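Local coordinates for 3-oxoacyl-[acyl-carrier-protein] synthase (Arabidopsis thaliana, PDB 2IX4) that catalyses the condensation steps of mitochondrial fatty acid synthesis, adding two carbons from malonyl-ACP to a growing acyl chain, at residues Gly204-Ser208 against Leu360-Ala364; Ala296-Thr301 against Ala334-Phe339. Numbering follows the deposited sequence.

Contact 1: Gly204-Ser208 against Leu360-Ala364; sequences GGTES and LLGAA. With 6NA (hexanoic acid), chain C.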
ATOM      1  N   GLY A 204      -9.359   0.676   7.483  1.00 21.35           N
ATOM      2  CA  GLY A 204      -9.809   1.933   6.907  1.00 21.30           C
ATOM      3  C   GLY A 204      -8.747   2.688   6.134  1.00 21.66           C
ATOM      4  O   GLY A 204      -7.870   2.096   5.502  1.00 21.34           O
ATOM      5  N   GLY A 205      -8.834   4.010   6.191  1.00 21.79           N
ATOM      6  CA  GLY A 205      -7.960   4.871   5.412  1.00 22.20           C
ATOM      7  C   GLY A 205      -7.678   6.170   6.128  1.00 22.41           C
ATOM      8  O   GLY A 205      -8.452   6.606   6.984  1.00 22.47           O
ATOM      9  N   THR A 206      -6.554   6.785   5.782  1.00 22.60           N
ATOM     10  CA  THR A 206      -6.176   8.067   6.356  1.00 22.90           C
ATOM     11  C   THR A 206      -5.399   8.900   5.345  1.00 23.15           C
ATOM     12  O   THR A 206      -4.730   8.357   4.466  1.00 23.16           O
ATOM     13  CB  THR A 206      -5.378   7.910   7.678  1.00 22.90           C
ATOM     14  OG1 THR A 206      -5.086   9.205   8.216  1.00 22.74           O
ATOM     15  CG2 THR A 206      -4.074   7.132   7.465  1.00 22.88           C
ATOM     16  N   GLU A 207      -5.516  10.218   5.464  1.00 23.40           N
ATOM     17  CA  GLU A 207      -4.784  11.132   4.597  1.00 23.87           C
ATOM     18  C   GLU A 207      -4.701  12.514   5.213  1.00 23.86           C
ATOM     19  O   GLU A 207      -5.681  13.032   5.747  1.00 23.97           O
ATOM     20  CB  GLU A 207      -5.426  11.229   3.213  1.00 24.08           C
ATOM     21  CG  GLU A 207      -4.453  11.663   2.113  1.00 24.96           C
ATOM     22  CD  GLU A 207      -3.633  10.504   1.579  1.00 26.91           C
ATOM     23  OE1 GLU A 207      -4.212   9.648   0.882  1.00 26.99           O
ATOM     24  OE2 GLU A 207      -2.413  10.446   1.852  1.00 27.45           O
ATOM     25  N   SER A 208      -3.513  13.096   5.144  1.00 23.98           N
ATOM     26  CA  SER A 208      -3.307  14.480   5.524  1.00 23.96           C
ATOM     27  C   SER A 208      -2.339  15.071   4.527  1.00 23.74           C
ATOM     28  O   SER A 208      -1.142  15.190   4.791  1.00 23.91           O
ATOM     29  CB  SER A 208      -2.754  14.585   6.936  1.00 24.02           C
ATOM     30  OG  SER A 208      -2.757  15.936   7.350  1.00 25.41           O
ATOM     31  N   LEU A 360     -11.244  13.148   0.239  1.00 22.94           N
ATOM     32  CA  LEU A 360     -10.346  12.734   1.324  1.00 23.16           C
ATOM     33  C   LEU A 360      -9.245  11.775   0.864  1.00 23.28           C
ATOM     34  O   LEU A 360      -8.513  11.220   1.689  1.00 23.24           O
ATOM     35  CB  LEU A 360     -11.122  12.134   2.506  1.00 23.36           C
ATOM     36  CG  LEU A 360     -12.151  12.964   3.287  1.00 24.17           C
ATOM     37  CD1 LEU A 360     -12.246  12.445   4.714  1.00 24.45           C
ATOM     38  CD2 LEU A 360     -11.841  14.450   3.302  1.00 24.23           C
ATOM     39  N   LEU A 361      -9.147  11.584  -0.451  1.00 23.31           N
ATOM     40  CA  LEU A 361      -8.071  10.822  -1.088  1.00 23.38           C
ATOM     41  C   LEU A 361      -7.975   9.385  -0.554  1.00 23.57           C
ATOM     42  O   LEU A 361      -8.890   8.593  -0.766  1.00 23.82           O
ATOM     43  CB  LEU A 361      -6.734  11.587  -1.003  1.00 23.33           C
ATOM     44  CG  LEU A 361      -6.672  13.010  -1.599  1.00 23.17           C
ATOM     45  CD1 LEU A 361      -5.301  13.644  -1.379  1.00 22.99           C
ATOM     46  CD2 LEU A 361      -7.026  13.036  -3.084  1.00 23.50           C
ATOM     47  N   GLY A 362      -6.886   9.055   0.137  1.00 23.68           N
ATOM     48  CA  GLY A 362      -6.707   7.720   0.725  1.00 23.91           C
ATOM     49  C   GLY A 362      -7.734   7.349   1.780  1.00 23.93           C
ATOM     50  O   GLY A 362      -7.961   6.165   2.044  1.00 24.33           O
ATOM     51  N   ALA A 363      -8.356   8.358   2.389  1.00 23.70           N
ATOM     52  CA  ALA A 363      -9.375   8.134   3.410  1.00 23.45           C
ATOM     53  C   ALA A 363     -10.800   8.128   2.853  1.00 23.23           C
ATOM     54  O   ALA A 363     -11.738   7.735   3.550  1.00 23.31           O
ATOM     55  CB  ALA A 363      -9.243   9.168   4.521  1.00 23.71           C
ATOM     56  N   ALA A 364     -10.955   8.558   1.602  1.00 22.91           N
ATOM     57  CA  ALA A 364     -12.268   8.711   0.969  1.00 22.64           C
ATOM     58  C   ALA A 364     -13.108   7.436   1.004  1.00 22.51           C
ATOM     59  O   ALA A 364     -14.276   7.470   1.395  1.00 22.42           O
ATOM     60  CB  ALA A 364     -12.113   9.205  -0.465  1.00 22.55           C
TER
HETATM   61  CA  6NA C1462      -5.555  10.667  -6.607  1.00 26.72           C
HETATM   62  C   6NA C1462      -6.596   9.612  -6.314  1.00 26.52           C
HETATM   63  O   6NA C1462      -6.707   8.633  -7.033  1.00 25.73           O
HETATM   64  CB  6NA C1462      -4.209  10.207  -6.061  1.00 26.98           C
HETATM   65  CG  6NA C1462      -4.066  10.551  -4.580  1.00 27.55           C
HETATM   66  CD  6NA C1462      -3.525   9.369  -3.795  1.00 27.91           C
HETATM   67  C6  6NA C1462      -4.151   9.300  -2.421  1.00 27.95           C
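E207 buries 70 Å² here, and its carboxylate is the polar anchor of the contact. The main-chain N of G362 donates a hydrogen bond to E207 OE1 at 2.8 Å. The other oxygen, OE2, accepts one from the backbone N of I124, so the acid is held from two loops. E207 OE1 also lies 3.7 Å from L361 CB. The stem packs as well: E207 CB is 3.4 Å from L360 O.

G362 must be bare at this point. A CB on it would clash with E207 OE1. G205 meets the same loop further back on strand 200-207. Its CA lies 3.6 Å from G362 O, and a CB there would run into that oxygen. A363 fills the space beside the strand, with its CB 3.6 Å from G205 O and 3.7 Å from T206 CA.

The strand belongs to the central sheet of the thiolase-like fold, next to strand 116-122. The loop leads from H359, a predicted active-site residue, into helix 364-378. A363 N donates a hydrogen bond to L360 O (3.0 Å), closing a type II' turn just before that helix.

Both segments line the hexanoic acid pocket. The terminal C6 of the ligand is 3.3 Å from E207 OE1 and 3.7 Å from L361 CB. The side chain of L361 also touches C179, the predicted nucleophile.

Contact 2: Ala296-Thr301 against Ala334-Phe339; sequences AVLAMT and AIKTVF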
ATOM      1  N   ALA A 296     -15.558   0.702 -13.662  1.00 19.37           N
ATOM      2  CA  ALA A 296     -16.558   0.957 -12.628  1.00 19.06           C
ATOM      3  C   ALA A 296     -17.716  -0.046 -12.709  1.00 18.74           C
ATOM      4  O   ALA A 296     -18.210  -0.502 -11.679  1.00 18.61           O
ATOM      5  CB  ALA A 296     -17.069   2.383 -12.729  1.00 19.08           C
ATOM      6  N   VAL A 297     -18.128  -0.393 -13.930  1.00 18.30           N
ATOM      7  CA  VAL A 297     -19.157  -1.420 -14.153  1.00 18.11           C
ATOM      8  C   VAL A 297     -18.714  -2.769 -13.570  1.00 18.24           C
ATOM      9  O   VAL A 297     -19.466  -3.414 -12.831  1.00 18.18           O
ATOM     10  CB  VAL A 297     -19.517  -1.573 -15.666  1.00 18.10           C
ATOM     11  CG1 VAL A 297     -20.365  -2.819 -15.916  1.00 17.92           C
ATOM     12  CG2 VAL A 297     -20.238  -0.331 -16.183  1.00 17.63           C
ATOM     13  N   LEU A 298     -17.484  -3.175 -13.892  1.00 18.06           N
ATOM     14  CA  LEU A 298     -16.928  -4.435 -13.403  1.00 18.13           C
ATOM     15  C   LEU A 298     -16.874  -4.492 -11.881  1.00 18.12           C
ATOM     16  O   LEU A 298     -17.273  -5.486 -11.284  1.00 18.21           O
ATOM     17  CB  LEU A 298     -15.537  -4.682 -13.997  1.00 18.07           C
ATOM     18  CG  LEU A 298     -15.477  -5.166 -15.449  1.00 17.93           C
ATOM     19  CD1 LEU A 298     -14.036  -5.207 -15.939  1.00 17.60           C
ATOM     20  CD2 LEU A 298     -16.130  -6.539 -15.593  1.00 17.83           C
ATOM     21  N   ALA A 299     -16.399  -3.415 -11.263  1.00 18.22           N
ATOM     22  CA  ALA A 299     -16.268  -3.348  -9.809  1.00 18.47           C
ATOM     23  C   ALA A 299     -17.616  -3.489  -9.103  1.00 18.62           C
ATOM     24  O   ALA A 299     -17.734  -4.217  -8.112  1.00 18.88           O
ATOM     25  CB  ALA A 299     -15.578  -2.051  -9.400  1.00 18.30           C
ATOM     26  N   MET A 300     -18.625  -2.787  -9.618  1.00 18.79           N
ATOM     27  CA  MET A 300     -19.985  -2.843  -9.074  1.00 18.90           C
ATOM     28  C   MET A 300     -20.637  -4.209  -9.301  1.00 18.85           C
ATOM     29  O   MET A 300     -21.264  -4.767  -8.396  1.00 18.81           O
ATOM     30  CB  MET A 300     -20.851  -1.728  -9.673  1.00 18.95           C
ATOM     31  CG  MET A 300     -20.503  -0.331  -9.172  1.00 19.50           C
ATOM     32  SD  MET A 300     -21.698   0.925  -9.668  1.00 20.03           S
ATOM     33  CE  MET A 300     -21.137   1.317 -11.326  1.00 18.69           C
ATOM     34  N   THR A 301     -20.481  -4.739 -10.512  1.00 18.80           N
ATOM     35  CA  THR A 301     -21.014  -6.051 -10.867  1.00 18.99           C
ATOM     36  C   THR A 301     -20.425  -7.161  -9.992  1.00 18.82           C
ATOM     37  O   THR A 301     -21.146  -8.066  -9.552  1.00 18.68           O
ATOM     38  CB  THR A 301     -20.762  -6.358 -12.360  1.00 18.99           C
ATOM     39  OG1 THR A 301     -21.399  -5.349 -13.151  1.00 19.91           O
ATOM     40  CG2 THR A 301     -21.329  -7.712 -12.745  1.00 19.73           C
ATOM     41  N   ALA A 334     -21.909   4.492 -15.857  1.00 21.26           N
ATOM     42  CA  ALA A 334     -21.682   3.160 -15.302  1.00 21.47           C
ATOM     43  C   ALA A 334     -22.811   2.711 -14.370  1.00 21.70           C
ATOM     44  O   ALA A 334     -23.203   1.542 -14.386  1.00 21.56           O
ATOM     45  CB  ALA A 334     -20.345   3.111 -14.581  1.00 21.51           C
ATOM     46  N   ILE A 335     -23.328   3.642 -13.564  1.00 21.92           N
ATOM     47  CA  ILE A 335     -24.477   3.371 -12.693  1.00 22.20           C
ATOM     48  C   ILE A 335     -25.724   3.045 -13.529  1.00 22.51           C
ATOM     49  O   ILE A 335     -26.497   2.154 -13.175  1.00 22.66           O
ATOM     50  CB  ILE A 335     -24.738   4.531 -11.688  1.00 22.23           C
ATOM     51  CG1 ILE A 335     -23.589   4.623 -10.679  1.00 21.93           C
ATOM     52  CG2 ILE A 335     -26.071   4.340 -10.952  1.00 21.94           C
ATOM     53  CD1 ILE A 335     -23.568   5.908  -9.848  1.00 22.43           C
ATOM     54  N   LYS A 336     -25.898   3.755 -14.643  1.00 22.89           N
ATOM     55  CA  LYS A 336     -26.964   3.451 -15.601  1.00 23.34           C
ATOM     56  C   LYS A 336     -26.832   2.059 -16.208  1.00 23.42           C
ATOM     57  O   LYS A 336     -27.835   1.381 -16.424  1.00 23.58           O
ATOM     58  CB  LYS A 336     -27.020   4.496 -16.722  1.00 23.44           C
ATOM     59  CG  LYS A 336     -28.305   5.318 -16.748  1.00 24.33           C
ATOM     60  CD  LYS A 336     -28.392   6.224 -17.977  1.00 25.00           C
ATOM     61  CE  LYS A 336     -28.799   5.450 -19.225  1.00 25.95           C
ATOM     62  NZ  LYS A 336     -29.055   6.345 -20.391  1.00 26.90           N
ATOM     63  N   THR A 337     -25.599   1.642 -16.489  1.00 23.64           N
ATOM     64  CA  THR A 337     -25.336   0.337 -17.102  1.00 23.91           C
ATOM     65  C   THR A 337     -25.590  -0.819 -16.124  1.00 23.95           C
ATOM     66  O   THR A 337     -26.147  -1.850 -16.501  1.00 23.91           O
ATOM     67  CB  THR A 337     -23.899   0.265 -17.681  1.00 23.94           C
ATOM     68  OG1 THR A 337     -23.733   1.285 -18.676  1.00 23.94           O
ATOM     69  CG2 THR A 337     -23.620  -1.095 -18.319  1.00 24.04           C
ATOM     70  N   VAL A 338     -25.195  -0.632 -14.870  1.00 24.16           N
ATOM     71  CA  VAL A 338     -25.326  -1.676 -13.857  1.00 24.36           C
ATOM     72  C   VAL A 338     -26.773  -1.842 -13.383  1.00 24.81           C
ATOM     73  O   VAL A 338     -27.253  -2.964 -13.208  1.00 24.73           O
ATOM     74  CB  VAL A 338     -24.382  -1.413 -12.653  1.00 24.36           C
ATOM     75  CG1 VAL A 338     -24.672  -2.367 -11.498  1.00 23.95           C
ATOM     76  CG2 VAL A 338     -22.928  -1.537 -13.087  1.00 23.95           C
ATOM     77  N   PHE A 339     -27.464  -0.725 -13.189  1.00 25.21           N
ATOM     78  CA  PHE A 339     -28.791  -0.751 -12.584  1.00 25.75           C
ATOM     79  C   PHE A 339     -29.940  -0.561 -13.584  1.00 26.20           C
ATOM     80  O   PHE A 339     -31.097  -0.832 -13.258  1.00 26.43           O
ATOM     81  CB  PHE A 339     -28.860   0.259 -11.433  1.00 25.51           C
ATOM     82  CG  PHE A 339     -27.905  -0.043 -10.311  1.00 25.25           C
ATOM     83  CD1 PHE A 339     -26.685   0.619 -10.218  1.00 25.04           C
ATOM     84  CD2 PHE A 339     -28.217  -1.006  -9.355  1.00 24.96           C
ATOM     85  CE1 PHE A 339     -25.793   0.336  -9.184  1.00 24.62           C
ATOM     86  CE2 PHE A 339     -27.336  -1.296  -8.319  1.00 24.34           C
ATOM     87  CZ  PHE A 339     -26.120  -0.624  -8.232  1.00 24.48           C
TER
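The helical segments 296-301 and 334-339 run in roughly the same direction, 42° apart, with a signed crossing angle of -42°. Their axes come within 9.2 Å. The backbones are closest at V297 and A334, whose CA atoms are 5.4 Å apart.

No hydrogen bond links the two. M300 acts as a knob and sits among A334, I335, V338 and F339. Its CE lies 3.8 Å from both A334 CB and V338 CG2. M300 SD is 4.2 Å from F339 CE1, an oblique Met-aromatic contact. F339 also packs on P311 and I314. A296 and A334 meet CB to CB at 3.8 Å, close because both are small. V297 CG2 is 3.8 Å from A334 CB, and V297 CG1 meets V338 CG2 at 4.0 Å. Within its own helix T301 OG1 donates a hydrogen bond to V297 O (2.8 Å).

Helix 294-307 lies against the sheet, with A296 on F417 and M300 on M413 of strand 411-418. A299 rests on strands 422-429 and 272-281.

In the fold
From the N terminus the chain passes strands 3-12 and 116-122, among others, before strand 200-207, which carries the first side of contact 1. Strands 251-259 and 272-281 lead on to helix 294-307. Contact 2 closes a short loop when helix 325-339 returns to that helix, with strand 316-318 in between. After strand 349-351, segment 360-364 closes the much longer loop of contact 1. Contact 2 is therefore nested inside that loop. The two do not touch: their centres are about 24 Å apart and their nearest atoms about 14 Å. Contact 1 ties the N-terminal part to the C-terminal part near the chain centre; contact 2 joins two helices of the C-terminal part, about 20 Å from that centre.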